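Local structure of uncharacterized protein (Parabacteroides merdae ATCC 43184, 4OPW) at residues V128-N134 with T148-S154; V120-V126 with M141-K147; N167-Y173 with V186-N192. The protein is of unknown function but probably acts in cell adhesion, being a putative adhesin with an auto-transporter adhesin head (GIN) domain. One frame throughout, in Å; residues are numbered along the deposited sequence.

Interaction 1: V128-N134 with T148-S154. With EDO (1,2-ethanediol), chain E.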
# COMPACT_ATOMS: atom_id res chain seq x y z
N VAL A 128 0.47 14.47 -1.94
CA VAL A 128 0.92 14.22 -3.31
C VAL A 128 -0.09 14.73 -4.32
O VAL A 128 -1.24 14.94 -3.96
CB VAL A 128 1.19 12.69 -3.53
CG1 VAL A 128 2.38 12.20 -2.70
CG2 VAL A 128 -0.07 11.85 -3.26
N GLY A 129 0.34 14.90 -5.57
CA GLY A 129 -0.57 15.31 -6.64
C GLY A 129 -1.52 14.18 -7.01
O GLY A 129 -2.71 14.41 -7.19
N LYS A 130 -1.01 12.95 -7.06
CA LYS A 130 -1.81 11.78 -7.39
C LYS A 130 -1.43 10.62 -6.48
O LYS A 130 -0.25 10.32 -6.32
CB LYS A 130 -1.60 11.41 -8.87
CG LYS A 130 -2.43 10.23 -9.37
CD LYS A 130 -1.95 9.82 -10.74
CE LYS A 130 -2.85 8.81 -11.39
NZ LYS A 130 -2.42 8.52 -12.78
N LEU A 131 -2.44 9.99 -5.85
CA LEU A 131 -2.23 8.85 -4.95
C LEU A 131 -2.94 7.66 -5.56
O LEU A 131 -4.15 7.69 -5.73
CB LEU A 131 -2.71 9.16 -3.52
CG LEU A 131 -2.39 8.12 -2.41
CD1 LEU A 131 -0.86 7.88 -2.26
CD2 LEU A 131 -2.98 8.57 -1.07
N ASP A 132 -2.17 6.65 -5.95
CA ASP A 132 -2.68 5.50 -6.66
C ASP A 132 -2.43 4.23 -5.86
O ASP A 132 -1.31 3.69 -5.83
CB ASP A 132 -2.03 5.47 -8.06
CG ASP A 132 -2.38 4.30 -8.95
OD1 ASP A 132 -3.29 3.53 -8.59
OD2 ASP A 132 -1.75 4.17 -10.02
N LEU A 133 -3.50 3.72 -5.22
CA LEU A 133 -3.43 2.58 -4.32
C LEU A 133 -4.13 1.37 -4.89
O LEU A 133 -5.27 1.46 -5.35
CB LEU A 133 -4.07 2.96 -2.97
CG LEU A 133 -3.60 4.29 -2.35
CD1 LEU A 133 -4.36 4.58 -1.06
CD2 LEU A 133 -2.10 4.29 -2.07
N ASN A 134 -3.42 0.24 -4.88
CA ASN A 134 -3.91 -1.01 -5.44
C ASN A 134 -3.67 -2.14 -4.48
O ASN A 134 -2.54 -2.31 -3.99
CB ASN A 134 -3.22 -1.30 -6.78
CG ASN A 134 -3.36 -0.16 -7.76
OD1 ASN A 134 -4.34 -0.10 -8.49
ND2 ASN A 134 -2.42 0.81 -7.73
N THR A 148 -4.55 15.03 -1.55
CA THR A 148 -4.18 14.80 -2.96
C THR A 148 -5.16 15.49 -3.90
O THR A 148 -6.23 15.94 -3.48
CB THR A 148 -4.11 13.25 -3.24
OG1 THR A 148 -3.48 13.02 -4.51
CG2 THR A 148 -5.46 12.56 -3.22
N ASP A 149 -4.77 15.58 -5.18
CA ASP A 149 -5.66 16.11 -6.21
C ASP A 149 -6.47 14.93 -6.72
O ASP A 149 -7.68 14.90 -6.53
CB ASP A 149 -4.88 16.84 -7.31
CG ASP A 149 -4.28 18.16 -6.84
OD1 ASP A 149 -4.95 18.88 -6.06
OD2 ASP A 149 -3.14 18.47 -7.25
N LYS A 150 -5.80 13.91 -7.27
CA LYS A 150 -6.43 12.70 -7.76
C LYS A 150 -6.14 11.52 -6.84
O LYS A 150 -4.98 11.24 -6.56
CB LYS A 150 -5.97 12.38 -9.19
CG LYS A 150 -6.67 11.16 -9.82
CD LYS A 150 -8.21 11.34 -9.95
CE LYS A 150 -8.90 10.02 -10.22
NZ LYS A 150 -8.51 9.47 -11.56
N LEU A 151 -7.20 10.82 -6.41
CA LEU A 151 -7.09 9.59 -5.61
C LEU A 151 -7.64 8.43 -6.42
O LEU A 151 -8.75 8.52 -6.96
CB LEU A 151 -7.85 9.74 -4.28
CG LEU A 151 -7.98 8.52 -3.39
CD1 LEU A 151 -6.59 8.03 -2.89
CD2 LEU A 151 -8.87 8.84 -2.20
N GLU A 152 -6.86 7.34 -6.53
CA GLU A 152 -7.26 6.11 -7.19
C GLU A 152 -7.08 4.99 -6.20
O GLU A 152 -6.00 4.84 -5.62
CB GLU A 152 -6.50 5.87 -8.49
CG GLU A 152 -6.90 6.88 -9.56
CD GLU A 152 -5.99 6.94 -10.77
OE1 GLU A 152 -5.12 6.05 -10.91
OE2 GLU A 152 -6.15 7.88 -11.59
N CYS A 153 -8.18 4.26 -5.95
CA CYS A 153 -8.22 3.14 -5.04
C CYS A 153 -8.83 1.98 -5.73
O CYS A 153 -9.96 2.04 -6.22
CB CYS A 153 -8.98 3.47 -3.77
SG CYS A 153 -8.05 4.46 -2.59
N SER A 154 -8.09 0.89 -5.75
CA SER A 154 -8.61 -0.32 -6.36
C SER A 154 -8.28 -1.56 -5.57
O SER A 154 -7.15 -1.71 -5.07
CB SER A 154 -8.09 -0.46 -7.78
OG SER A 154 -8.21 0.76 -8.50
C1 EDO E . -1.64 18.43 -2.60
O1 EDO E . -1.88 19.77 -2.20
C2 EDO E . -2.43 18.12 -3.88
O2 EDO E . -3.81 18.41 -3.66
O HOH W 1 -5.22 3.36 -10.47
O HOH W 2 -3.44 5.13 -12.83
O HOH W 3 -6.13 2.38 -8.04
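Thr-148 starts the pairing with its hydroxyl: OG1 lies 3.0 Å from Val-128 O and 3.1 Å from Lys-150 O, two acceptors competing for one proton. At the corner, Gly-129 O accepts both Asp-149 N and Lys-150 N at 3.1 Å each, the second straighter (169° against 141°), while Asp-149 OD1 accepts a 2.7 Å bond from O2 of the ethanediol. Lys-150 O then takes Leu-131 N at 2.9 Å, and Lys-150 NZ forms salt bridges with Glu-152 OE2 (2.8 Å) and with Asp-172 of the next strand. From here the strands run parallel, axes 4.8 Å apart and inclined by 2°, each residue facing the one 20 earlier: successive coils of a parallel beta-helix. Leu-151 CD1 meets Leu-131 CD2 at 4.1 Å on the buried face. Glu-152 N bonds Leu-131 O, and Glu-152 O bonds Leu-133 N, both at 2.8 Å. Glu-152 OE2 has a long salt bridge to Lys-130 NZ (4.0 Å); Glu-152 OE1 sits 3.9 Å from the like-charged Asp-132 OD1, with water 1 lying 2.7 Å from both. Cys-153 SG packs 4.0 Å from Leu-133 CD1. Ser-154 N donates to Leu-133 O at 2.9 Å, and OG is hydrogen-bonded to water 3.

Interaction 2: V120-V126 with M141-K147; sequences VQLKQKV and MVVNELK
This is a parallel strand pairing between adjacent coils of a beta-helix, interrupted by a small excursion of both segments. Strands 120-122 and 141-143 run with axes 4.7 Å apart and 2° from parallel; Val-120 faces Met-141, Gln-121 Val-142 and Leu-122 Val-143, an offset of 21. Extended backbones are joined by Val-142 N to Val-120 O (2.8 Å), Leu-122 N to Val-142 O (2.9 Å) and Asn-144 N to Leu-122 O (3.1 Å). Beyond the loops the offset drops to 20, with Val-126 opposite Leu-146: 120-126 spends one residue more than 141-147 between the paired parts. Val-126 N bonds Glu-145 O (3.0 Å) and Lys-147 N bonds Val-126 O (2.8 Å). On the buried face, Val-120 CB touches CG of selenomethionine Met-141 at 3.7 Å, and Leu-122 (m, t) brings CD1 to 3.8 Å from Val-143 CG2; strands 109-114 and 130-136 pack against this face. Lys-123 (phi/psi -80/-18) and Asn-144 (-67/-39) break the extended run. Water 4 occupies the resulting gap, 2.8 Å from both Leu-122 O and Gln-124 O, and accepts Glu-145 N at 2.9 Å. Asn-144, in the m rotamer, reaches across so that ND2 donates to Lys-123 O at 2.9 Å.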
# COMPACT_ATOMS: atom_id res chain seq x y z
N VAL A 120 0.46 -2.60 4.42
CA VAL A 120 1.09 -1.30 4.12
C VAL A 120 0.50 -0.28 5.07
O VAL A 120 -0.72 -0.14 5.13
CB VAL A 120 0.91 -0.87 2.63
CG1 VAL A 120 1.41 0.58 2.41
CG2 VAL A 120 1.60 -1.85 1.68
N GLN A 121 1.34 0.39 5.87
CA GLN A 121 0.90 1.42 6.80
C GLN A 121 1.62 2.72 6.52
O GLN A 121 2.84 2.80 6.70
CB GLN A 121 1.09 1.00 8.27
CG GLN A 121 0.38 -0.29 8.68
CD GLN A 121 0.90 -0.77 10.01
OE1 GLN A 121 1.83 -1.57 10.09
NE2 GLN A 121 0.35 -0.25 11.07
N LEU A 122 0.88 3.75 6.07
CA LEU A 122 1.44 5.09 5.84
C LEU A 122 1.01 5.88 7.05
O LEU A 122 -0.14 6.28 7.14
CB LEU A 122 1.00 5.70 4.50
CG LEU A 122 1.15 4.77 3.25
CD1 LEU A 122 0.67 5.48 2.00
CD2 LEU A 122 2.60 4.22 3.09
N LYS A 123 1.89 5.96 8.06
CA LYS A 123 1.52 6.47 9.39
C LYS A 123 1.46 8.00 9.52
O LYS A 123 0.88 8.49 10.51
CB LYS A 123 2.45 5.89 10.46
CG LYS A 123 2.29 4.37 10.62
CD LYS A 123 2.94 3.87 11.89
CE LYS A 123 2.65 2.41 12.14
NZ LYS A 123 3.37 1.90 13.34
N GLN A 124 2.08 8.76 8.60
CA GLN A 124 2.07 10.22 8.67
C GLN A 124 1.55 10.83 7.37
O GLN A 124 1.39 10.11 6.38
CB GLN A 124 3.45 10.76 9.06
CG GLN A 124 3.77 10.53 10.54
CD GLN A 124 5.18 10.90 10.93
OE1 GLN A 124 5.97 10.06 11.36
NE2 GLN A 124 5.52 12.16 10.82
N LYS A 125 1.21 12.12 7.38
CA LYS A 125 0.54 12.77 6.26
C LYS A 125 1.23 12.52 4.90
O LYS A 125 2.43 12.73 4.74
CB LYS A 125 0.35 14.28 6.50
CG LYS A 125 -0.54 14.96 5.46
CD LYS A 125 -0.73 16.44 5.77
CE LYS A 125 -1.79 17.07 4.91
NZ LYS A 125 -2.07 18.47 5.31
N VAL A 126 0.42 12.06 3.95
CA VAL A 126 0.81 11.85 2.55
C VAL A 126 0.25 13.04 1.76
O VAL A 126 -0.98 13.22 1.72
CB VAL A 126 0.29 10.49 2.01
CG1 VAL A 126 0.63 10.30 0.53
CG2 VAL A 126 0.82 9.32 2.85
N MSE A 141 -4.20 -2.20 3.50
CA MSE A 141 -3.50 -0.93 3.54
C MSE A 141 -4.18 0.03 4.49
O MSE A 141 -5.41 0.08 4.55
CB MSE A 141 -3.42 -0.32 2.14
CG MSE A 141 -2.38 0.75 2.04
SE MSE A 141 -2.46 1.33 0.20
CE MSE A 141 -1.99 -0.01 -0.69
N VAL A 142 -3.38 0.75 5.29
CA VAL A 142 -3.89 1.75 6.23
C VAL A 142 -3.16 3.07 5.97
O VAL A 142 -1.93 3.12 6.11
CB VAL A 142 -3.80 1.33 7.73
CG1 VAL A 142 -4.41 2.40 8.63
CG2 VAL A 142 -4.45 -0.04 7.97
N VAL A 143 -3.91 4.12 5.62
CA VAL A 143 -3.37 5.45 5.37
C VAL A 143 -3.98 6.38 6.41
O VAL A 143 -5.19 6.62 6.39
CB VAL A 143 -3.61 5.94 3.90
CG1 VAL A 143 -3.01 7.33 3.69
CG2 VAL A 143 -3.03 4.94 2.88
N ASN A 144 -3.16 6.88 7.34
CA ASN A 144 -3.66 7.71 8.43
C ASN A 144 -4.20 9.07 7.97
O ASN A 144 -5.21 9.53 8.52
CB ASN A 144 -2.57 7.93 9.50
CG ASN A 144 -2.34 6.72 10.39
OD1 ASN A 144 -3.02 5.69 10.30
ND2 ASN A 144 -1.38 6.84 11.28
N GLU A 145 -3.55 9.71 7.00
CA GLU A 145 -3.97 11.04 6.55
C GLU A 145 -3.41 11.31 5.17
O GLU A 145 -2.21 11.12 4.96
CB GLU A 145 -3.49 12.12 7.55
CG GLU A 145 -4.10 13.49 7.29
CD GLU A 145 -3.53 14.64 8.10
OE1 GLU A 145 -2.60 14.43 8.90
OE2 GLU A 145 -4.04 15.77 7.92
N LEU A 146 -4.27 11.77 4.25
CA LEU A 146 -3.85 12.09 2.88
C LEU A 146 -4.42 13.43 2.38
O LEU A 146 -5.51 13.87 2.78
CB LEU A 146 -4.25 10.96 1.91
CG LEU A 146 -5.75 10.65 1.69
CD1 LEU A 146 -6.30 11.40 0.46
CD2 LEU A 146 -5.96 9.15 1.49
N LYS A 147 -3.68 14.06 1.47
CA LYS A 147 -4.05 15.31 0.80
C LYS A 147 -3.60 15.14 -0.62
O LYS A 147 -2.40 14.99 -0.87
CB LYS A 147 -3.43 16.55 1.49
CG LYS A 147 -3.61 17.89 0.74
CD LYS A 147 -5.06 18.35 0.68
CE LYS A 147 -5.22 19.59 -0.19
NZ LYS A 147 -6.66 19.93 -0.35
O HOH W 4 -1.00 8.70 6.15

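Interaction 3: N167-Y173 with V186-N192; sequences NAEEADY and VAVPEVN
Two neighbouring coils of the beta-helix turn the same corner together here, so the pairing begins on one face of the coil and ends on another. Residues face each other at a constant offset of 20: Asn-167 with Ala-187 before the corner, then Glu-170 with Glu-190, Ala-171 with Val-191 and Asp-172 with Asn-192, CA atoms 4.8 to 5.0 Å apart, all parallel. The bend appears in the 112° between the axes of 170-173 and 186-188, which lie on different sides of it. Ala-168 N bonds Ala-187 O at 3.2 Å; after the turn come Ala-171 N to Glu-190 O (2.9 Å), Asn-192 N to Ala-171 O (2.9 Å) and Tyr-173 N to Asn-192 O (2.8 Å). At the bend, Pro-189 brings CD to 3.1 Å from Ala-168 O, and Glu-190 N makes a weak 3.5 Å bond to Glu-169 O. Inside the corner Val-188 (t) is the bump and two alanines the hollows: CG2 sits 3.7 Å from Ala-168 CB, CG1 3.8 Å from Ala-171 CB. Tyr-173 (m) presents its ring edge to Val-191, CD2 to CG1 3.6 Å, and its OH donates to water 6 (2.7 Å), which donates to Val-186 O (2.7 Å). The charged side chains here are all carboxylates, so no salt bridge can span the pair, and Asp-172 instead pairs with Lys-150 of the preceding coil; cohesion rests on backbone bonds and apolar packing.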
# COMPACT_ATOMS: atom_id res chain seq x y z
N ASN A 167 -8.35 14.62 2.33
CA ASN A 167 -9.04 15.27 1.22
C ASN A 167 -8.47 14.90 -0.12
O ASN A 167 -7.26 14.78 -0.27
CB ASN A 167 -8.93 16.80 1.38
CG ASN A 167 -9.66 17.37 2.57
OD1 ASN A 167 -10.83 17.79 2.47
ND2 ASN A 167 -8.98 17.41 3.71
N ALA A 168 -9.34 14.74 -1.10
CA ALA A 168 -9.00 14.54 -2.52
C ALA A 168 -9.93 15.40 -3.34
O ALA A 168 -11.04 15.68 -2.90
CB ALA A 168 -9.12 13.08 -2.92
N GLU A 169 -9.49 15.87 -4.52
CA GLU A 169 -10.37 16.67 -5.38
C GLU A 169 -11.28 15.75 -6.19
O GLU A 169 -12.45 16.07 -6.41
CB GLU A 169 -9.55 17.61 -6.30
CG GLU A 169 -8.94 18.78 -5.57
CD GLU A 169 -9.98 19.79 -5.11
OE1 GLU A 169 -10.53 20.51 -5.97
OE2 GLU A 169 -10.30 19.79 -3.90
N GLU A 170 -10.73 14.59 -6.61
CA GLU A 170 -11.42 13.55 -7.37
C GLU A 170 -10.97 12.21 -6.85
O GLU A 170 -9.80 12.05 -6.52
CB GLU A 170 -11.09 13.61 -8.88
CG GLU A 170 -11.39 14.92 -9.59
CD GLU A 170 -11.02 14.95 -11.06
OE1 GLU A 170 -10.02 14.30 -11.45
OE2 GLU A 170 -11.73 15.64 -11.83
N ALA A 171 -11.90 11.24 -6.78
CA ALA A 171 -11.52 9.89 -6.37
C ALA A 171 -12.21 8.85 -7.23
O ALA A 171 -13.40 8.98 -7.53
CB ALA A 171 -11.86 9.65 -4.90
N ASP A 172 -11.44 7.82 -7.63
CA ASP A 172 -11.95 6.67 -8.34
C ASP A 172 -11.77 5.48 -7.42
O ASP A 172 -10.63 5.11 -7.11
CB ASP A 172 -11.22 6.44 -9.69
CG ASP A 172 -11.46 7.47 -10.77
OD1 ASP A 172 -12.47 8.20 -10.69
OD2 ASP A 172 -10.65 7.53 -11.72
N TYR A 173 -12.89 4.95 -6.92
CA TYR A 173 -12.89 3.79 -6.03
C TYR A 173 -13.41 2.59 -6.77
O TYR A 173 -14.47 2.69 -7.42
CB TYR A 173 -13.75 4.04 -4.78
CG TYR A 173 -13.30 5.15 -3.87
CD1 TYR A 173 -12.15 5.02 -3.10
CD2 TYR A 173 -14.09 6.28 -3.68
CE1 TYR A 173 -11.76 6.02 -2.20
CE2 TYR A 173 -13.72 7.27 -2.77
CZ TYR A 173 -12.55 7.14 -2.04
OH TYR A 173 -12.19 8.09 -1.12
N VAL A 186 -12.33 10.50 4.23
CA VAL A 186 -11.75 11.30 3.16
C VAL A 186 -12.85 12.05 2.40
O VAL A 186 -13.65 11.44 1.68
CB VAL A 186 -10.86 10.45 2.19
CG1 VAL A 186 -10.29 11.30 1.06
CG2 VAL A 186 -9.73 9.78 2.97
N ALA A 187 -12.87 13.38 2.55
CA ALA A 187 -13.84 14.22 1.85
C ALA A 187 -13.37 14.46 0.41
O ALA A 187 -12.23 14.90 0.18
CB ALA A 187 -14.05 15.53 2.57
N VAL A 188 -14.24 14.14 -0.55
CA VAL A 188 -13.94 14.28 -1.98
C VAL A 188 -15.14 14.91 -2.72
O VAL A 188 -16.18 14.27 -2.74
CB VAL A 188 -13.59 12.93 -2.67
CG1 VAL A 188 -13.12 13.16 -4.10
CG2 VAL A 188 -12.58 12.10 -1.87
N PRO A 189 -14.98 16.03 -3.46
CA PRO A 189 -16.14 16.57 -4.20
C PRO A 189 -16.67 15.66 -5.32
O PRO A 189 -17.88 15.46 -5.40
CB PRO A 189 -15.60 17.90 -4.77
CG PRO A 189 -14.44 18.25 -3.91
CD PRO A 189 -13.82 16.93 -3.55
N GLU A 190 -15.78 15.09 -6.17
CA GLU A 190 -16.17 14.25 -7.32
C GLU A 190 -15.73 12.80 -7.12
O GLU A 190 -14.53 12.51 -7.16
CB GLU A 190 -15.55 14.79 -8.62
CG GLU A 190 -15.99 16.19 -9.03
CD GLU A 190 -17.49 16.37 -9.22
OE1 GLU A 190 -18.11 15.56 -9.94
OE2 GLU A 190 -18.03 17.33 -8.63
N VAL A 191 -16.71 11.89 -6.92
CA VAL A 191 -16.39 10.47 -6.69
C VAL A 191 -17.01 9.57 -7.74
O VAL A 191 -18.17 9.77 -8.14
CB VAL A 191 -16.84 10.00 -5.26
CG1 VAL A 191 -16.54 8.50 -5.01
CG2 VAL A 191 -16.21 10.84 -4.16
N ASN A 192 -16.23 8.58 -8.18
CA ASN A 192 -16.64 7.50 -9.05
C ASN A 192 -16.43 6.21 -8.25
O ASN A 192 -15.31 5.96 -7.81
CB ASN A 192 -15.85 7.49 -10.37
CG ASN A 192 -16.68 7.90 -11.56
OD1 ASN A 192 -17.04 9.08 -11.72
ND2 ASN A 192 -17.02 6.94 -12.40
O HOH W 5 -11.98 17.67 -0.05
O HOH W 6 -14.21 9.03 0.49

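From the N terminus, 120-126 opens interaction 2 and 128-134 opens interaction 1 before either has closed. The chain returns at 141-147 to close the first loop, then at 148-154 to close the second, so these contacts cross, each spanning about one coil. Interaction 3 follows in series, its loop running from 167-173 to 186-192. Interactions 1 and 2 lie on different sheets, joined at the corner by a probable Val-128 N to Lys-147 O bond (3.1 Å) and through the interior by Leu-133 CD2 against Met-141 SE (3.7 Å). Interaction 3 continues both sheets: Cys-153 N probably bonds Asp-172 O (2.8 Å), and Asn-167 N probably bonds Leu-146 O (3.0 Å).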